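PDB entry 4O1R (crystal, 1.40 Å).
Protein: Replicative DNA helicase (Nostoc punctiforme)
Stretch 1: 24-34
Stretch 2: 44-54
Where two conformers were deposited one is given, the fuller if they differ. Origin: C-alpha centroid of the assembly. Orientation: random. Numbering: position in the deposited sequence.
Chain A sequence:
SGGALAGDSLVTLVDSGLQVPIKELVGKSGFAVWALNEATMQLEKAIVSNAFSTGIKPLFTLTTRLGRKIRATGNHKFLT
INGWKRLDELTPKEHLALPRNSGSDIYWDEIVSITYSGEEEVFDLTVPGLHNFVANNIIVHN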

ATOM      1  N   GLU A  24       1.713   9.279  11.143  1.00 14.29           N
ATOM      2  CA  GLU A  24       1.902  10.726  11.318  1.00 15.24           C
ATOM      3  C   GLU A  24       0.900  11.562  10.522  1.00 14.76           C
ATOM      4  O   GLU A  24       0.780  12.775  10.739  1.00 15.98           O
ATOM      5  N   LEU A  25       0.157  10.920   9.622  1.00 14.68           N
ATOM      6  CA  LEU A  25      -0.800  11.639   8.783  1.00 14.69           C
ATOM      7  C   LEU A  25      -2.214  11.658   9.348  1.00 14.70           C
ATOM      8  O   LEU A  25      -3.093  12.298   8.778  1.00 14.48           O
ATOM      9  N   VAL A  26      -2.436  10.952  10.456  1.00 14.84           N
ATOM     10  CA  VAL A  26      -3.786  10.874  11.039  1.00 16.06           C
ATOM     11  C   VAL A  26      -4.352  12.276  11.259  1.00 16.67           C
ATOM     12  O   VAL A  26      -3.687  13.135  11.838  1.00 17.18           O
ATOM     13  N   GLY A  27      -5.561  12.500  10.751  1.00 17.48           N
ATOM     14  CA  GLY A  27      -6.235  13.776  10.928  1.00 18.57           C
ATOM     15  C   GLY A  27      -5.959  14.791   9.834  1.00 19.13           C
ATOM     16  O   GLY A  27      -6.618  15.834   9.783  1.00 20.79           O
ATOM     17  N   LYS A  28      -4.980  14.504   8.976  1.00 18.36           N
ATOM     18  CA  LYS A  28      -4.653  15.392   7.855  1.00 18.41           C
ATOM     19  C   LYS A  28      -5.507  15.032   6.645  1.00 18.19           C
ATOM     20  O   LYS A  28      -6.010  13.904   6.532  1.00 18.17           O
ATOM     21  N   SER A  29      -5.677  15.978   5.729  1.00 19.04           N
ATOM     22  CA  SER A  29      -6.468  15.723   4.523  1.00 19.70           C
ATOM     23  C   SER A  29      -6.136  16.738   3.448  1.00 19.49           C
ATOM     24  O   SER A  29      -5.521  17.768   3.731  1.00 19.43           O
ATOM     25  N   GLY A  30      -6.554  16.451   2.220  1.00 19.61           N
ATOM     26  CA  GLY A  30      -6.387  17.389   1.118  1.00 20.04           C
ATOM     27  C   GLY A  30      -4.966  17.462   0.605  1.00 20.32           C
ATOM     28  O   GLY A  30      -4.540  18.483   0.061  1.00 22.18           O
ATOM     29  N   PHE A  31      -4.220  16.381   0.784  1.00 19.27           N
ATOM     30  CA  PHE A  31      -2.843  16.317   0.304  1.00 18.11           C
ATOM     31  C   PHE A  31      -2.680  15.156  -0.655  1.00 17.34           C
ATOM     32  O   PHE A  31      -3.459  14.219  -0.629  1.00 16.67           O
ATOM     33  N   ALA A  32      -1.657  15.229  -1.497  1.00 17.07           N
ATOM     34  CA  ALA A  32      -1.450  14.241  -2.557  1.00 16.60           C
ATOM     35  C   ALA A  32      -0.363  13.222  -2.260  1.00 16.21           C
ATOM     36  O   ALA A  32       0.710  13.554  -1.721  1.00 16.42           O
ATOM     37  N   VAL A  33      -0.670  11.979  -2.625  1.00 15.83           N
ATOM     38  CA  VAL A  33       0.266  10.857  -2.596  1.00 16.12           C
ATOM     39  C   VAL A  33       0.286  10.231  -3.996  1.00 16.09           C
ATOM     40  O   VAL A  33      -0.421  10.695  -4.894  1.00 16.80           O
ATOM     41  N   TRP A  34       1.094   9.193  -4.190  1.00 16.93           N
ATOM     42  CA  TRP A  34       1.081   8.468  -5.462  1.00 17.16           C
ATOM     43  C   TRP A  34       0.087   7.320  -5.431  1.00 16.24           C
ATOM     44  O   TRP A  34      -0.072   6.655  -4.409  1.00 16.10           O
ATOM     45  N   GLU A  44      -0.115   8.151 -10.728  1.00 20.43           N
ATOM     46  CA  GLU A  44      -0.669   9.506 -10.779  1.00 20.57           C
ATOM     47  C   GLU A  44      -0.742  10.080  -9.381  1.00 20.05           C
ATOM     48  O   GLU A  44      -0.810   9.344  -8.400  1.00 19.42           O
ATOM     49  N   LYS A  45      -0.722  11.403  -9.298  1.00 19.93           N
ATOM     50  CA  LYS A  45      -0.961  12.108  -8.041  1.00 20.28           C
ATOM     51  C   LYS A  45      -2.423  11.928  -7.637  1.00 19.69           C
ATOM     52  O   LYS A  45      -3.324  12.057  -8.470  1.00 21.05           O
ATOM     53  N   ALA A  46      -2.645  11.643  -6.357  1.00 18.35           N
ATOM     54  CA  ALA A  46      -3.977  11.339  -5.839  1.00 18.18           C
ATOM     55  C   ALA A  46      -4.208  11.983  -4.478  1.00 17.52           C
ATOM     56  O   ALA A  46      -3.390  11.846  -3.570  1.00 17.31           O
ATOM     57  N   ILE A  47      -5.342  12.654  -4.329  1.00 17.12           N
ATOM     58  CA  ILE A  47      -5.687  13.331  -3.081  1.00 17.47           C
ATOM     59  C   ILE A  47      -6.206  12.366  -2.009  1.00 16.80           C
ATOM     60  O   ILE A  47      -7.051  11.498  -2.268  1.00 17.81           O
ATOM     61  N   VAL A  48      -5.688  12.530  -0.801  1.00 15.93           N
ATOM     62  CA  VAL A  48      -6.130  11.789   0.365  1.00 15.58           C
ATOM     63  C   VAL A  48      -7.141  12.636   1.131  1.00 16.49           C
ATOM     64  O   VAL A  48      -6.849  13.777   1.487  1.00 16.81           O
ATOM     65  N   SER A  49      -8.326  12.072   1.369  1.00 17.26           N
ATOM     66  CA  SER A  49      -9.398  12.780   2.071  1.00 18.52           C
ATOM     67  C   SER A  49      -9.479  12.495   3.571  1.00 19.01           C
ATOM     68  O   SER A  49     -10.134  13.230   4.309  1.00 20.43           O
ATOM     69  N   ASN A  50      -8.845  11.414   4.015  1.00 18.44           N
ATOM     70  CA  ASN A  50      -8.930  10.993   5.416  1.00 19.05           C
ATOM     71  C   ASN A  50      -7.757  10.072   5.714  1.00 17.58           C
ATOM     72  O   ASN A  50      -7.378   9.272   4.861  1.00 16.96           O
ATOM     73  N   ALA A  51      -7.211  10.181   6.920  1.00 16.25           N
ATOM     74  CA  ALA A  51      -6.153   9.290   7.411  1.00 14.87           C
ATOM     75  C   ALA A  51      -6.497   8.958   8.848  1.00 14.63           C
ATOM     76  O   ALA A  51      -6.759   9.859   9.639  1.00 14.40           O
ATOM     77  N   PHE A  52      -6.509   7.665   9.187  1.00 14.16           N
ATOM     78  CA  PHE A  52      -7.129   7.247  10.446  1.00 14.80           C
ATOM     79  C   PHE A  52      -6.598   5.908  10.933  1.00 14.04           C
ATOM     80  O   PHE A  52      -6.131   5.084  10.144  1.00 14.50           O
ATOM     81  N   SER A  53      -6.714   5.704  12.239  1.00 14.19           N
ATOM     82  CA  SER A  53      -6.477   4.423  12.886  1.00 13.95           C
ATOM     83  C   SER A  53      -7.727   3.575  12.804  1.00 13.98           C
ATOM     84  O   SER A  53      -8.846   4.076  12.957  1.00 15.30           O
ATOM     85  N   THR A  54      -7.547   2.277  12.594  1.00 13.28           N
ATOM     86  CA  THR A  54      -8.688   1.371  12.678  1.00 14.18           C
ATOM     87  C   THR A  54      -8.599   0.445  13.891  1.00 14.16           C
ATOM     88  O   THR A  54      -9.386  -0.498  14.012  1.00 15.80           O
TER

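The strongest polar links are backbone hydrogen bonds, most of them between antiparallel strands. Val 33 and Ala 46 form a reciprocal pair: Val 33 N to Ala 46 O is 2.9 Å, and Ala 46 N to Val 33 O is 2.8 Å. Val 48 N donates to Phe 31 O at 2.8 Å. Gly 30 N, in the loop before the strand, donates to Val 48 O at 2.8 Å. Further back along the loop, Gly 27 N donates to Ala 51 O at 3.1 Å. Gly 27 sits in a type II turn from Leu 25 to Lys 28, and its backbone angles call for glycine.

Water 1 fills the gap where Lys 28 O and Ala 51 N are 3.9 Å apart, too far for a direct bond. Water 1 accepts from Ala 51 N at 2.9 Å. Water 1 lies 2.7 Å from Lys 28 O and 3.1 Å from Asn 50 OD1, in position to donate to each. The Asn 50 side chain is t.

Phe 31, Val 33, Ala 46 and Val 48 share one face of the sheet. Phe 31 is p, with chi2 near 91°. This lays its ring against Val 48, whose CB sits over the ring face, 3.9 Å from the centroid. Phe 31 CZ also reaches Val 48 CG1 at 3.6 Å. Val 48 is t, and its CG2 meets Val 33 CG2 at 3.7 Å; Val 33 is m. Val 48 thus touches both Phe 31 and Val 33.

Ala 32, Trp 34, Lys 45 and Ile 47 occupy the other face. Ile 47 is m, m, and its CD1 packs 4.0 Å from Ala 32 CB. Trp 34 is m. Trp 34 CZ3 lies 3.8 Å from Lys 45 CG, and the Lys 45 side chain then leads away.

Near the turn, Ala 51 points toward stretch 1. Ala 51 CB lies 3.2 Å from Leu 25 O and 4.1 Å from Leu 25 CB. Val 26 is t, with CG2 4.1 Å from Phe 52 CA.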

ATOM      1  CB  GLU A  24       3.345  11.120  10.986  1.00 16.09           C
ATOM      2  CG  GLU A  24       4.354  10.509  11.966  1.00 20.20           C
ATOM      3  CD  GLU A  24       5.805  10.841  11.656  1.00 27.68           C
ATOM      4  OE1 GLU A  24       6.054  11.698  10.790  1.00 31.50           O
ATOM      5  OE2 GLU A  24       6.699  10.229  12.281  1.00 32.40           O
ATOM      6  CB  LEU A  25      -0.819  11.056   7.368  1.00 15.54           C
ATOM      7  CG  LEU A  25       0.495  11.280   6.617  1.00 17.45           C
ATOM      8  CD1 LEU A  25       0.507  10.405   5.384  1.00 19.10           C
ATOM      9  CD2 LEU A  25       0.680  12.754   6.266  1.00 18.58           C
ATOM     10  CB  VAL A  26      -3.841  10.007  12.332  1.00 16.32           C
ATOM     11  CG1 VAL A  26      -5.171  10.172  13.047  0.50 15.88           C
ATOM     12  CG2 VAL A  26      -3.599   8.551  11.993  0.50 16.62           C
ATOM     13  CB  LYS A  28      -3.162  15.301   7.489  1.00 18.39           C
ATOM     14  CG  LYS A  28      -2.163  15.478   8.647  1.00 20.00           C
ATOM     15  CD  LYS A  28      -2.315  16.790   9.381  1.00 22.33           C
ATOM     16  CE  LYS A  28      -1.100  17.059  10.267  1.00 22.97           C
ATOM     17  NZ  LYS A  28      -1.261  18.294  11.081  1.00 25.20           N
ATOM     18  CB  SER A  29      -7.970  15.762   4.834  1.00 20.78           C
ATOM     19  OG  SER A  29      -8.353  17.049   5.264  1.00 23.36           O
ATOM     20  CB  PHE A  31      -1.866  16.179   1.473  1.00 17.93           C
ATOM     21  CG  PHE A  31      -2.060  14.927   2.284  1.00 16.82           C
ATOM     22  CD1 PHE A  31      -1.360  13.757   1.969  1.00 16.56           C
ATOM     23  CD2 PHE A  31      -2.960  14.902   3.345  1.00 17.44           C
ATOM     24  CE1 PHE A  31      -1.543  12.592   2.701  1.00 16.58           C
ATOM     25  CE2 PHE A  31      -3.147  13.749   4.094  1.00 16.87           C
ATOM     26  CZ  PHE A  31      -2.446  12.579   3.766  1.00 16.58           C
ATOM     27  CB  ALA A  32      -1.167  14.932  -3.873  1.00 18.05           C
ATOM     28  CB  VAL A  33      -0.106   9.825  -1.497  1.00 16.22           C
ATOM     29  CG1 VAL A  33      -0.159  10.512  -0.131  1.00 16.94           C
ATOM     30  CG2 VAL A  33      -1.443   9.150  -1.797  1.00 16.93           C
ATOM     31  CB  TRP A  34       2.472   7.946  -5.825  1.00 18.42           C
ATOM     32  CG  TRP A  34       3.395   9.051  -6.166  1.00 21.02           C
ATOM     33  CD1 TRP A  34       4.389   9.560  -5.380  1.00 23.87           C
ATOM     34  CD2 TRP A  34       3.382   9.833  -7.363  1.00 22.83           C
ATOM     35  NE1 TRP A  34       5.016  10.598  -6.030  1.00 25.94           N
ATOM     36  CE2 TRP A  34       4.413  10.793  -7.245  1.00 24.36           C
ATOM     37  CE3 TRP A  34       2.605   9.814  -8.531  1.00 23.67           C
ATOM     38  CZ2 TRP A  34       4.685  11.723  -8.248  1.00 25.75           C
ATOM     39  CZ3 TRP A  34       2.879  10.747  -9.530  1.00 25.45           C
ATOM     40  CH2 TRP A  34       3.913  11.682  -9.381  1.00 26.15           C
ATOM     41  CB  GLU A  44      -2.093   9.504 -11.348  1.00 21.33           C
ATOM     42  CG  GLU A  44      -2.229   9.208 -12.824  1.00 23.70           C
ATOM     43  CD  GLU A  44      -3.671   9.291 -13.295  1.00 25.42           C
ATOM     44  OE1 GLU A  44      -4.568   9.615 -12.480  1.00 26.94           O
ATOM     45  OE2 GLU A  44      -3.911   9.032 -14.487  1.00 28.00           O
ATOM     46  CB  LYS A  45      -0.638  13.596  -8.205  1.00 21.55           C
ATOM     47  CG  LYS A  45       0.742  13.849  -8.790  1.00 24.30           C
ATOM     48  CD  LYS A  45       0.984  15.318  -9.075  1.00 28.59           C
ATOM     49  CE  LYS A  45       2.338  15.521  -9.746  1.00 30.35           C
ATOM     50  NZ  LYS A  45       2.664  16.971  -9.887  1.00 31.90           N
ATOM     51  CB  ALA A  46      -4.165   9.837  -5.740  1.00 18.61           C
ATOM     52  CB  ILE A  47      -6.707  14.483  -3.316  1.00 18.23           C
ATOM     53  CG1 ILE A  47      -6.082  15.560  -4.205  1.00 20.21           C
ATOM     54  CG2 ILE A  47      -7.218  15.066  -1.978  1.00 19.93           C
ATOM     55  CD1 ILE A  47      -4.890  16.288  -3.607  1.00 24.10           C
ATOM     56  CB  VAL A  48      -4.926  11.461   1.276  1.00 15.08           C
ATOM     57  CG1 VAL A  48      -5.378  10.823   2.585  1.00 15.71           C
ATOM     58  CG2 VAL A  48      -3.934  10.564   0.546  1.00 15.40           C
ATOM     59  CB  SER A  49     -10.748  12.432   1.436  1.00 19.17           C
ATOM     60  OG  SER A  49     -10.998  11.039   1.531  1.00 21.23           O
ATOM     61  CB  ASN A  50     -10.257  10.245   5.671  1.00 20.41           C
ATOM     62  CG  ASN A  50     -10.666  10.232   7.134  1.00 23.79           C
ATOM     63  OD1 ASN A  50     -10.189  11.032   7.939  1.00 28.15           O
ATOM     64  ND2 ASN A  50     -11.583   9.327   7.480  1.00 27.74           N
ATOM     65  CB  ALA A  51      -4.787   9.968   7.325  1.00 15.52           C
ATOM     66  CB  PHE A  52      -8.659   7.160  10.262  1.00 15.84           C
ATOM     67  CG  PHE A  52      -9.072   6.347   9.068  1.00 17.01           C
ATOM     68  CD1 PHE A  52      -9.186   6.933   7.801  1.00 19.57           C
ATOM     69  CD2 PHE A  52      -9.343   4.985   9.195  1.00 18.80           C
ATOM     70  CE1 PHE A  52      -9.540   6.179   6.696  1.00 20.54           C
ATOM     71  CE2 PHE A  52      -9.705   4.219   8.092  1.00 20.61           C
ATOM     72  CZ  PHE A  52      -9.811   4.818   6.837  1.00 21.12           C
ATOM     73  CB  SER A  53      -6.163   4.681  14.358  1.00 14.37           C
ATOM     74  OG  SER A  53      -6.171   3.476  15.096  1.00 14.03           O
ATOM     75  CB  THR A  54      -8.890   0.533  11.402  1.00 14.45           C
ATOM     76  OG1 THR A  54      -7.742  -0.283  11.199  1.00 16.29           O
ATOM     77  CG2 THR A  54      -9.101   1.417  10.182  1.00 16.81           C
TER
HETATM   78  O   HOH W   1      -7.618  12.650   8.322  1.00 19.80           O